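Long-range contacts in greglin (Schistocerca gregaria, PDB 4GI3), which inhibits serine proteases, among them neutrophil and pancreatic elastases, chymotrypsin, cathepsin G and, most tightly, subtilisin, but not pancreatic trypsin: residues F41-V45 against M68-S74; C53-F59 against T73-P77. One frame throughout, in Å; residues are numbered along the deposited sequence.

Contact 1. Residues F41-V45 against M68-S74; sequences FYLFV and MCKATTS
Edge strand 41-44 of the antiparallel sheet is flanked by loop 68-74, which Phe41, Leu43 and Cys69 join to it. The Phe41 ring carries Met68 on one face: CB of Met68 sits 3.9 Å from the ring centroid, 21° off the normal, a CH-pi contact. The Met68 chain then bends, bringing SD obliquely to 5.0 Å from the Phe41 centroid in a Met-aromatic pair. With an alanine in place of Phe41, Met68 CB and SD would probably lose the ring they rest on, and a gap would open between the strand and the start of the loop. Cys69 SG lies 3.5 Å from Tyr42 C and is disulfide-bonded to Cys33 on central strand 32-36, which ties the loop to the sheet; helix, small sheet and disulfides are consistent with a Kazal-type inhibitor domain. Leu43, with CG turned opposite its own N (chi1 -169°), sends CD2 to 3.6 Å from Lys70 O and on to the Thr73 methyl. One direct backbone hydrogen bond joins the segments, Ser74 N to Leu43 O (2.8 Å, 164° at the hydrogen). Elsewhere water mediates: one molecule joins Phe41 O to Lys70 N, while a second is shared by Leu43 N, Thr72 O and Ser74 OG.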
ATOM      1  N   PHE B  41     -27.034   0.430 -11.628  1.00 39.03           N
ATOM      2  CA  PHE B  41     -25.919   1.296 -11.235  1.00 38.43           C
ATOM      3  C   PHE B  41     -25.004   0.673 -10.175  1.00 41.30           C
ATOM      4  O   PHE B  41     -25.478   0.259  -9.116  1.00 40.81           O
ATOM      5  CB  PHE B  41     -26.414   2.675 -10.793  1.00 40.43           C
ATOM      6  CG  PHE B  41     -27.240   3.383 -11.841  1.00 42.73           C
ATOM      7  CD1 PHE B  41     -28.630   3.379 -11.773  1.00 46.53           C
ATOM      8  CD2 PHE B  41     -26.632   4.031 -12.909  1.00 44.68           C
ATOM      9  CE1 PHE B  41     -29.397   4.021 -12.752  1.00 47.34           C
ATOM     10  CE2 PHE B  41     -27.398   4.693 -13.873  1.00 47.71           C
ATOM     11  CZ  PHE B  41     -28.777   4.675 -13.795  1.00 46.05           C
ATOM     12  N   TYR B  42     -23.690   0.623 -10.466  1.00 36.03           N
ATOM     13  CA  TYR B  42     -22.671   0.047  -9.583  1.00 34.90           C
ATOM     14  C   TYR B  42     -21.562   1.039  -9.293  1.00 36.12           C
ATOM     15  O   TYR B  42     -21.002   1.613 -10.229  1.00 35.31           O
ATOM     16  CB  TYR B  42     -22.075  -1.228 -10.213  1.00 36.67           C
ATOM     17  CG  TYR B  42     -23.089  -2.328 -10.443  1.00 39.92           C
ATOM     18  CD1 TYR B  42     -23.671  -2.517 -11.693  1.00 42.18           C
ATOM     19  CD2 TYR B  42     -23.478  -3.173  -9.407  1.00 41.11           C
ATOM     20  CE1 TYR B  42     -24.609  -3.525 -11.913  1.00 43.16           C
ATOM     21  CE2 TYR B  42     -24.433  -4.172  -9.608  1.00 42.40           C
ATOM     22  CZ  TYR B  42     -24.996  -4.345 -10.864  1.00 52.28           C
ATOM     23  OH  TYR B  42     -25.927  -5.339 -11.073  1.00 54.10           O
ATOM     24  N   LEU B  43     -21.258   1.266  -7.998  1.00 31.02           N
ATOM     25  CA  LEU B  43     -20.156   2.138  -7.576  1.00 28.86           C
ATOM     26  C   LEU B  43     -18.921   1.244  -7.376  1.00 29.88           C
ATOM     27  O   LEU B  43     -18.935   0.349  -6.532  1.00 29.39           O
ATOM     28  CB  LEU B  43     -20.506   2.917  -6.292  1.00 28.50           C
ATOM     29  CG  LEU B  43     -19.552   4.054  -5.885  1.00 32.60           C
ATOM     30  CD1 LEU B  43     -19.730   5.283  -6.765  1.00 31.95           C
ATOM     31  CD2 LEU B  43     -19.767   4.459  -4.438  1.00 34.09           C
ATOM     32  N   PHE B  44     -17.904   1.411  -8.221  1.00 22.10           N
ATOM     33  CA  PHE B  44     -16.679   0.620  -8.131  1.00 20.94           C
ATOM     34  C   PHE B  44     -15.642   1.417  -7.338  1.00 23.22           C
ATOM     35  O   PHE B  44     -15.696   2.640  -7.332  1.00 22.14           O
ATOM     36  CB  PHE B  44     -16.152   0.275  -9.532  1.00 22.55           C
ATOM     37  CG  PHE B  44     -16.806  -0.902 -10.214  1.00 24.10           C
ATOM     38  CD1 PHE B  44     -18.024  -0.758 -10.872  1.00 27.03           C
ATOM     39  CD2 PHE B  44     -16.197  -2.151 -10.217  1.00 26.49           C
ATOM     40  CE1 PHE B  44     -18.623  -1.847 -11.515  1.00 27.04           C
ATOM     41  CE2 PHE B  44     -16.788  -3.234 -10.875  1.00 29.06           C
ATOM     42  CZ  PHE B  44     -17.995  -3.070 -11.528  1.00 26.85           C
ATOM     43  N   VAL B  45     -14.711   0.732  -6.641  1.00 19.49           N
ATOM     44  CA  VAL B  45     -13.699   1.421  -5.830  1.00 19.15           C
ATOM     45  C   VAL B  45     -12.793   2.394  -6.620  1.00 19.62           C
ATOM     46  O   VAL B  45     -12.335   3.378  -6.056  1.00 19.04           O
ATOM     47  CB  VAL B  45     -12.906   0.461  -4.916  1.00 22.94           C
ATOM     48  CG1 VAL B  45     -13.827  -0.141  -3.852  1.00 22.70           C
ATOM     49  CG2 VAL B  45     -12.253  -0.638  -5.728  1.00 22.55           C
ATOM     50  N   MET B  68     -26.274   8.829  -9.403  1.00 35.54           N
ATOM     51  CA  MET B  68     -27.035   7.680  -9.905  1.00 35.77           C
ATOM     52  C   MET B  68     -26.804   6.429  -9.050  1.00 38.21           C
ATOM     53  O   MET B  68     -27.601   5.497  -9.102  1.00 37.42           O
ATOM     54  CB  MET B  68     -26.643   7.354 -11.361  1.00 38.99           C
ATOM     55  CG  MET B  68     -26.774   8.506 -12.327  1.00 43.94           C
ATOM     56  SD  MET B  68     -28.479   9.011 -12.601  1.00 49.63           S
ATOM     57  CE  MET B  68     -28.360  10.760 -12.122  1.00 46.09           C
ATOM     58  N   CYS B  69     -25.666   6.386  -8.327  1.00 34.39           N
ATOM     59  CA  CYS B  69     -25.225   5.261  -7.500  1.00 33.16           C
ATOM     60  C   CYS B  69     -25.599   5.396  -6.032  1.00 37.82           C
ATOM     61  O   CYS B  69     -25.808   6.509  -5.520  1.00 35.86           O
ATOM     62  CB  CYS B  69     -23.718   5.057  -7.648  1.00 32.17           C
ATOM     63  SG  CYS B  69     -23.231   4.130  -9.119  1.00 35.27           S
ATOM     64  N   LYS B  70     -25.574   4.235  -5.336  1.00 36.78           N
ATOM     65  CA  LYS B  70     -25.736   4.136  -3.884  1.00 37.44           C
ATOM     66  C   LYS B  70     -24.384   4.608  -3.305  1.00 42.10           C
ATOM     67  O   LYS B  70     -23.370   4.545  -4.019  1.00 41.01           O
ATOM     68  CB  LYS B  70     -26.005   2.677  -3.479  1.00 40.70           C
ATOM     69  CG  LYS B  70     -27.360   2.150  -3.936  1.00 63.01           C
ATOM     70  CD  LYS B  70     -27.505   0.660  -3.659  1.00 79.12           C
ATOM     71  CE  LYS B  70     -28.927   0.185  -3.857  1.00 95.47           C
ATOM     72  NZ  LYS B  70     -29.105  -1.235  -3.446  1.00105.14           N
ATOM     73  N   ALA B  71     -24.359   5.086  -2.041  1.00 38.85           N
ATOM     74  CA  ALA B  71     -23.138   5.590  -1.394  1.00 38.97           C
ATOM     75  C   ALA B  71     -22.070   4.524  -1.080  1.00 42.67           C
ATOM     76  O   ALA B  71     -20.950   4.883  -0.717  1.00 43.10           O
ATOM     77  CB  ALA B  71     -23.491   6.382  -0.142  1.00 40.16           C
ATOM     78  N   THR B  72     -22.407   3.231  -1.254  1.00 38.67           N
ATOM     79  CA  THR B  72     -21.532   2.082  -1.007  1.00 38.10           C
ATOM     80  C   THR B  72     -21.082   1.426  -2.315  1.00 40.15           C
ATOM     81  O   THR B  72     -21.780   1.502  -3.333  1.00 39.76           O
ATOM     82  CB  THR B  72     -22.210   1.043  -0.083  1.00 46.51           C
ATOM     83  OG1 THR B  72     -23.448   0.618  -0.658  1.00 39.73           O
ATOM     84  CG2 THR B  72     -22.418   1.554   1.336  1.00 47.88           C
ATOM     85  N   THR B  73     -19.941   0.733  -2.257  1.00 33.68           N
ATOM     86  CA  THR B  73     -19.331   0.083  -3.402  1.00 32.99           C
ATOM     87  C   THR B  73     -19.807  -1.344  -3.639  1.00 37.56           C
ATOM     88  O   THR B  73     -20.194  -2.046  -2.701  1.00 37.53           O
ATOM     89  CB  THR B  73     -17.788   0.243  -3.384  1.00 37.19           C
ATOM     90  OG1 THR B  73     -17.237  -0.528  -2.318  1.00 38.13           O
ATOM     91  CG2 THR B  73     -17.342   1.704  -3.283  1.00 32.25           C
ATOM     92  N   SER B  74     -19.757  -1.778  -4.896  1.00 33.41           N
ATOM     93  CA  SER B  74     -20.148  -3.123  -5.289  1.00 34.13           C
ATOM     94  C   SER B  74     -19.007  -3.793  -6.026  1.00 40.77           C
ATOM     95  O   SER B  74     -18.150  -3.114  -6.599  1.00 40.82           O
ATOM     96  CB  SER B  74     -21.398  -3.082  -6.169  1.00 37.60           C
ATOM     97  OG  SER B  74     -22.424  -2.298  -5.579  1.00 43.09           O
TER
HETATM   98  O   HOH W   1     -24.975   1.888  -6.976  1.00 35.17           O
HETATM   99  O   HOH W   2     -22.814   0.382  -5.588  1.00 34.25           O
HETATM  100  O   HOH W   3     -15.508  -2.357  -6.608  1.00 25.99           O

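Contact 2. Residues C53-F59 against T73-P77; sequences CGCEAGF and TSLCP
Cys53, in the last turns of helix 47-57, and Cys76, near the end of the modelled chain, are covalently joined: their SG atoms are 2.0 Å apart. The torsion about the S-S bond is 71°, a right-handed disulfide. Each SG stands opposite its own backbone N, with chi1 -172° at Cys53 and 178° at Cys76, which brings the two SG atoms together between the backbones. The CA atoms of Cys53 and Cys76 are accordingly 5.5 Å apart, the nearest such pair between these segments.

Apolar packing lies beside this link. Within 53-59, the Phe59 ring presents a face to Cys53 SG, which lies 3.4 Å above the ring plane and offset toward the rim. Pro77 reaches the same sulfur from the other segment, its CD 4.0 Å from Cys53 SG. Its CD also meets CE1 of Phe59 at 3.9 Å, an oblique approach in which proline and phenylalanine cross. Ala57 contributes a looser contact, CB to Cys76 SG at 4.3 Å. In the fold, these contacts fasten the carboxy-terminal tail to the sole long helix of a small disulfide-rich inhibitor domain.

Two backbone hydrogen bonds lie within 53-59. Ala57 N bonds Cys53 O at 3.1 Å, an i to i-4 bond that ends on the disulfide residue, while the Gly58 N to Gly54 O bond is weak. Gly58 then departs from helical geometry with a positive phi, a conformation more accessible to glycine than to other residues, and the chain turns to place Phe59 beside the sulfur.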
ATOM      1  N   CYS B  53     -13.349  -5.750 -14.665  1.00 37.11           N
ATOM      2  CA  CYS B  53     -14.664  -6.376 -14.792  1.00 40.16           C
ATOM      3  C   CYS B  53     -15.059  -6.474 -16.275  1.00 44.87           C
ATOM      4  O   CYS B  53     -15.423  -7.552 -16.730  1.00 43.60           O
ATOM      5  CB  CYS B  53     -15.699  -5.611 -13.969  1.00 42.38           C
ATOM      6  SG  CYS B  53     -17.320  -6.419 -13.849  1.00 47.81           S
ATOM      7  N   GLY B  54     -14.875  -5.384 -17.025  1.00 42.66           N
ATOM      8  CA  GLY B  54     -15.151  -5.338 -18.459  1.00 43.07           C
ATOM      9  C   GLY B  54     -14.329  -6.304 -19.295  1.00 48.65           C
ATOM     10  O   GLY B  54     -14.864  -6.963 -20.187  1.00 47.81           O
ATOM     11  N   CYS B  55     -13.023  -6.406 -19.002  1.00 47.24           N
ATOM     12  CA  CYS B  55     -12.066  -7.268 -19.703  1.00 48.28           C
ATOM     13  C   CYS B  55     -12.255  -8.770 -19.421  1.00 48.74           C
ATOM     14  O   CYS B  55     -12.329  -9.565 -20.361  1.00 47.84           O
ATOM     15  CB  CYS B  55     -10.638  -6.829 -19.386  1.00 50.20           C
ATOM     16  SG  CYS B  55      -9.410  -7.339 -20.614  1.00 55.26           S
ATOM     17  N   GLU B  56     -12.253  -9.150 -18.132  1.00 42.85           N
ATOM     18  CA  GLU B  56     -12.332 -10.532 -17.648  1.00 42.09           C
ATOM     19  C   GLU B  56     -13.674 -11.192 -17.873  1.00 44.56           C
ATOM     20  O   GLU B  56     -13.722 -12.368 -18.253  1.00 44.33           O
ATOM     21  CB  GLU B  56     -11.988 -10.612 -16.142  1.00 43.27           C
ATOM     22  CG  GLU B  56     -10.536 -10.311 -15.804  1.00 56.75           C
ATOM     23  CD  GLU B  56     -10.116 -10.518 -14.357  1.00 76.19           C
ATOM     24  OE1 GLU B  56     -10.991 -10.530 -13.458  1.00 59.32           O
ATOM     25  OE2 GLU B  56      -8.891 -10.646 -14.124  1.00 70.67           O
ATOM     26  N   ALA B  57     -14.756 -10.469 -17.562  1.00 39.38           N
ATOM     27  CA  ALA B  57     -16.126 -10.978 -17.609  1.00 38.34           C
ATOM     28  C   ALA B  57     -16.933 -10.610 -18.868  1.00 39.30           C
ATOM     29  O   ALA B  57     -18.010 -11.186 -19.094  1.00 39.47           O
ATOM     30  CB  ALA B  57     -16.875 -10.532 -16.353  1.00 38.87           C
ATOM     31  N   GLY B  58     -16.428  -9.662 -19.654  1.00 32.16           N
ATOM     32  CA  GLY B  58     -17.121  -9.164 -20.838  1.00 32.28           C
ATOM     33  C   GLY B  58     -18.265  -8.239 -20.456  1.00 35.93           C
ATOM     34  O   GLY B  58     -19.263  -8.142 -21.176  1.00 36.11           O
ATOM     35  N   PHE B  59     -18.118  -7.559 -19.306  1.00 32.05           N
ATOM     36  CA  PHE B  59     -19.067  -6.615 -18.700  1.00 30.82           C
ATOM     37  C   PHE B  59     -19.104  -5.298 -19.498  1.00 34.58           C
ATOM     38  O   PHE B  59     -18.050  -4.768 -19.861  1.00 33.71           O
ATOM     39  CB  PHE B  59     -18.667  -6.386 -17.229  1.00 31.91           C
ATOM     40  CG  PHE B  59     -19.319  -5.274 -16.437  1.00 31.71           C
ATOM     41  CD1 PHE B  59     -20.564  -5.454 -15.845  1.00 33.89           C
ATOM     42  CD2 PHE B  59     -18.630  -4.095 -16.169  1.00 32.16           C
ATOM     43  CE1 PHE B  59     -21.131  -4.450 -15.045  1.00 34.19           C
ATOM     44  CE2 PHE B  59     -19.204  -3.088 -15.384  1.00 34.76           C
ATOM     45  CZ  PHE B  59     -20.448  -3.272 -14.827  1.00 33.21           C
ATOM     46  N   THR B  73     -19.941   0.733  -2.257  1.00 33.68           N
ATOM     47  CA  THR B  73     -19.331   0.083  -3.402  1.00 32.99           C
ATOM     48  C   THR B  73     -19.807  -1.344  -3.639  1.00 37.56           C
ATOM     49  O   THR B  73     -20.194  -2.046  -2.701  1.00 37.53           O
ATOM     50  CB  THR B  73     -17.788   0.243  -3.384  1.00 37.19           C
ATOM     51  OG1 THR B  73     -17.237  -0.528  -2.318  1.00 38.13           O
ATOM     52  CG2 THR B  73     -17.342   1.704  -3.283  1.00 32.25           C
ATOM     53  N   SER B  74     -19.757  -1.778  -4.896  1.00 33.41           N
ATOM     54  CA  SER B  74     -20.148  -3.123  -5.289  1.00 34.13           C
ATOM     55  C   SER B  74     -19.007  -3.793  -6.026  1.00 40.77           C
ATOM     56  O   SER B  74     -18.150  -3.114  -6.599  1.00 40.82           O
ATOM     57  CB  SER B  74     -21.398  -3.082  -6.169  1.00 37.60           C
ATOM     58  OG  SER B  74     -22.424  -2.298  -5.579  1.00 43.09           O
ATOM     59  N   LEU B  75     -18.984  -5.123  -6.008  1.00 39.65           N
ATOM     60  CA  LEU B  75     -17.968  -5.892  -6.711  1.00 41.02           C
ATOM     61  C   LEU B  75     -18.491  -6.221  -8.102  1.00 45.70           C
ATOM     62  O   LEU B  75     -19.677  -6.002  -8.372  1.00 44.95           O
ATOM     63  CB  LEU B  75     -17.583  -7.168  -5.928  1.00 41.59           C
ATOM     64  CG  LEU B  75     -16.945  -6.962  -4.546  1.00 46.52           C
ATOM     65  CD1 LEU B  75     -17.006  -8.236  -3.727  1.00 46.51           C
ATOM     66  CD2 LEU B  75     -15.500  -6.450  -4.654  1.00 48.98           C
ATOM     67  N   CYS B  76     -17.606  -6.701  -8.993  1.00 43.30           N
ATOM     68  CA  CYS B  76     -17.943  -7.058 -10.370  1.00 43.88           C
ATOM     69  C   CYS B  76     -19.148  -8.037 -10.431  1.00 50.09           C
ATOM     70  O   CYS B  76     -19.043  -9.166  -9.933  1.00 48.87           O
ATOM     71  CB  CYS B  76     -16.721  -7.612 -11.095  1.00 44.06           C
ATOM     72  SG  CYS B  76     -17.041  -8.142 -12.797  1.00 48.16           S
ATOM     73  N   PRO B  77     -20.311  -7.602 -10.987  1.00 48.27           N
ATOM     74  CA  PRO B  77     -21.465  -8.510 -11.058  1.00 50.54           C
ATOM     75  C   PRO B  77     -21.402  -9.405 -12.290  1.00 81.13           C
ATOM     76  O   PRO B  77     -22.101 -10.407 -12.352  1.00 54.96           O
ATOM     77  CB  PRO B  77     -22.662  -7.556 -11.091  1.00 51.91           C
ATOM     78  CG  PRO B  77     -22.126  -6.278 -11.668  1.00 55.93           C
ATOM     79  CD  PRO B  77     -20.620  -6.296 -11.609  1.00 50.93           C
TER

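In the fold
The two contacts lie about 13 Å apart, centre to centre, and are consecutive along the tail: residues 68-74 run beside strand 41-44, and the tail, as residues 73-77, then passes to helix 47-57, with Thr73 and Ser74 common to both. Strand and helix are successive elements, so one tail that returns after strand 61-63 joins both. Direct packing also links the contacts: Phe44 CE2 lies 4.1 Å from Cys53 CB on the helix and 4.0 Å from Cys76 CA in the tail. Thr73 packs on the backbone of another protein's chain in the assembly. Disulfides through Cys69 and Cys76 thus hold the tail to both sheet and helix in this small inhibitor.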